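CG5036 (Drosophila melanogaster, PDB 4IGU) probably acts, through its RGS domain, as a GTPase-activating protein that binds G-protein alpha subunits and dampens their signalling, and may also inhibit their GDP release. Local coordinates at residues E49-F54 against I117-L122. Numbering follows the deposited sequence.
Sequences EENILF and IQIYTL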
loop_
_atom_site.group_PDB
_atom_site.type_symbol
_atom_site.label_atom_id
_atom_site.label_comp_id
_atom_site.label_asym_id
_atom_site.label_seq_id
_atom_site.Cartn_x
_atom_site.Cartn_y
_atom_site.Cartn_z
ATOM N N GLU A 49 5.575 2.368 6.269
ATOM C CA GLU A 49 5.687 1.855 4.903
ATOM C C GLU A 49 5.203 0.407 4.786
ATOM O O GLU A 49 4.920 -0.061 3.687
ATOM C CB GLU A 49 7.108 2.024 4.336
ATOM C CG GLU A 49 8.113 0.984 4.782
ATOM C CD GLU A 49 8.701 1.293 6.137
ATOM O OE1 GLU A 49 8.174 2.195 6.832
ATOM O OE2 GLU A 49 9.693 0.633 6.510
ATOM N N GLU A 50 5.083 -0.292 5.915
ATOM C CA GLU A 50 4.563 -1.660 5.899
ATOM C C GLU A 50 3.121 -1.702 5.406
ATOM O O GLU A 50 2.662 -2.736 4.915
ATOM C CB GLU A 50 4.649 -2.308 7.286
ATOM C CG GLU A 50 3.775 -1.647 8.331
ATOM C CD GLU A 50 4.506 -0.541 9.053
ATOM O OE1 GLU A 50 5.620 -0.184 8.600
ATOM O OE2 GLU A 50 3.976 -0.051 10.072
ATOM N N ASN A 51 2.413 -0.585 5.535
ATOM C CA ASN A 51 1.039 -0.500 5.044
ATOM C C ASN A 51 0.934 -0.660 3.522
ATOM O O ASN A 51 0.123 -1.443 3.018
ATOM C CB ASN A 51 0.403 0.817 5.496
ATOM C CG ASN A 51 -0.026 0.782 6.948
ATOM O OD1 ASN A 51 -0.132 -0.293 7.537
ATOM N ND2 ASN A 51 -0.290 1.955 7.531
ATOM N N ILE A 52 1.742 0.084 2.778
ATOM C CA ILE A 52 1.686 -0.028 1.322
ATOM C C ILE A 52 2.377 -1.304 0.811
ATOM O O ILE A 52 1.963 -1.895 -0.196
ATOM C CB ILE A 52 2.230 1.255 0.621
ATOM C CG1 ILE A 52 1.748 1.319 -0.828
ATOM C CG2 ILE A 52 3.767 1.336 0.741
ATOM C CD1 ILE A 52 2.037 2.632 -1.524
ATOM N N LEU A 53 3.424 -1.741 1.499
ATOM C CA LEU A 53 4.097 -2.965 1.094
ATOM C C LEU A 53 3.156 -4.175 1.268
ATOM O O LEU A 53 3.099 -5.062 0.406
ATOM C CB LEU A 53 5.413 -3.138 1.868
ATOM C CG LEU A 53 6.480 -2.106 1.459
ATOM C CD1 LEU A 53 7.584 -1.963 2.495
ATOM C CD2 LEU A 53 7.083 -2.485 0.113
ATOM N N PHE A 54 2.398 -4.196 2.359
ATOM C CA PHE A 54 1.388 -5.247 2.554
ATOM C C PHE A 54 0.350 -5.162 1.454
ATOM O O PHE A 54 -0.017 -6.175 0.843
ATOM C CB PHE A 54 0.720 -5.099 3.930
ATOM C CG PHE A 54 -0.514 -5.967 4.123
ATOM C CD1 PHE A 54 -0.410 -7.354 4.206
ATOM C CD2 PHE A 54 -1.769 -5.386 4.274
ATOM C CE1 PHE A 54 -1.540 -8.147 4.412
ATOM C CE2 PHE A 54 -2.908 -6.175 4.478
ATOM C CZ PHE A 54 -2.794 -7.552 4.538
ATOM N N ILE A 117 -8.378 -4.225 2.589
ATOM C CA ILE A 117 -9.304 -3.088 2.561
ATOM C C ILE A 117 -9.103 -2.165 3.761
ATOM O O ILE A 117 -9.076 -0.937 3.630
ATOM C CB ILE A 117 -10.765 -3.560 2.544
ATOM C CG1 ILE A 117 -11.055 -4.364 1.282
ATOM C CG2 ILE A 117 -11.715 -2.375 2.638
ATOM C CD1 ILE A 117 -12.397 -5.093 1.332
ATOM N N GLN A 118 -8.979 -2.761 4.938
ATOM C CA GLN A 118 -8.752 -2.000 6.161
ATOM C C GLN A 118 -7.468 -1.168 6.050
ATOM O O GLN A 118 -7.426 0.011 6.432
ATOM C CB GLN A 118 -8.673 -2.982 7.332
ATOM C CG GLN A 118 -8.692 -2.367 8.713
ATOM C CD GLN A 118 -9.279 -3.315 9.756
ATOM O OE1 GLN A 118 -8.552 -3.946 10.534
ATOM N NE2 GLN A 118 -10.605 -3.412 9.779
ATOM N N ILE A 119 -6.424 -1.766 5.493
ATOM C CA ILE A 119 -5.164 -1.047 5.320
ATOM C C ILE A 119 -5.236 0.017 4.201
ATOM O O ILE A 119 -4.670 1.106 4.339
ATOM C CB ILE A 119 -3.978 -2.015 5.101
ATOM C CG1 ILE A 119 -3.831 -2.960 6.301
ATOM C CG2 ILE A 119 -2.680 -1.238 4.863
ATOM C CD1 ILE A 119 -3.675 -2.243 7.620
ATOM N N TYR A 120 -5.931 -0.278 3.105
ATOM C CA TYR A 120 -6.153 0.747 2.074
ATOM C C TYR A 120 -6.928 1.949 2.631
ATOM O O TYR A 120 -6.616 3.098 2.316
ATOM C CB TYR A 120 -6.889 0.155 0.867
ATOM C CG TYR A 120 -7.090 1.114 -0.299
ATOM C CD1 TYR A 120 -8.196 1.964 -0.352
ATOM C CD2 TYR A 120 -6.194 1.144 -1.361
ATOM C CE1 TYR A 120 -8.389 2.832 -1.427
ATOM C CE2 TYR A 120 -6.379 2.004 -2.441
ATOM C CZ TYR A 120 -7.472 2.851 -2.463
ATOM O OH TYR A 120 -7.653 3.704 -3.540
ATOM N N THR A 121 -7.942 1.678 3.454
ATOM C CA THR A 121 -8.763 2.728 4.048
ATOM C C THR A 121 -7.921 3.563 5.012
ATOM O O THR A 121 -8.071 4.787 5.104
ATOM C CB THR A 121 -9.977 2.125 4.792
ATOM O OG1 THR A 121 -10.788 1.384 3.866
ATOM C CG2 THR A 121 -10.823 3.218 5.452
ATOM N N LEU A 122 -7.019 2.886 5.715
ATOM C CA LEU A 122 -6.088 3.533 6.628
ATOM C C LEU A 122 -5.180 4.524 5.892
ATOM O O LEU A 122 -5.074 5.687 6.284
ATOM C CB LEU A 122 -5.257 2.452 7.325
ATOM C CG LEU A 122 -4.151 2.832 8.301
ATOM C CD1 LEU A 122 -4.679 3.851 9.259
ATOM C CD2 LEU A 122 -3.678 1.605 9.051
#
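Ile119 shows how one branched residue can serve two neighbours a helical turn apart, for it meets both Asn51 and Phe54 between helices 50-61 and 113-132. From Ile119 CB, 4.1 Å from CD2 of Phe54, the side chain divides. A chi1 of -60° sets CG1 beside the backbone N and leaves the CG2 methyl anti to it, facing Asn51; Ile119 CG2 lies against the facing helix, 3.4 Å from the backbone O of Asn51 and 3.8 Å from its CB. Ile119 CG1 meets the Phe54 ring obliquely, 3.8 Å from its CD2. Ile119 CD1, the end of this branch, comes to 4.0 Å from OD1 of Asn51. Within the all-helical RGS domain, this close fit joins two helices remote in sequence, their local axes 9.6 Å apart at closest and their N-to-C directions 135° apart, closer to antiparallel than parallel; Val90, from an intervening loop, touches Asn51, Phe54 and Ile119 alike. No hydrogen bond spans the two segments, although Asn51 is buried and points its CB at the other helix. One turn on from Ile119, the side chain of Leu122 crosses that of Asn51 at about a right angle, bringing Leu122 CD2 3.7 Å from Asn51 ND2.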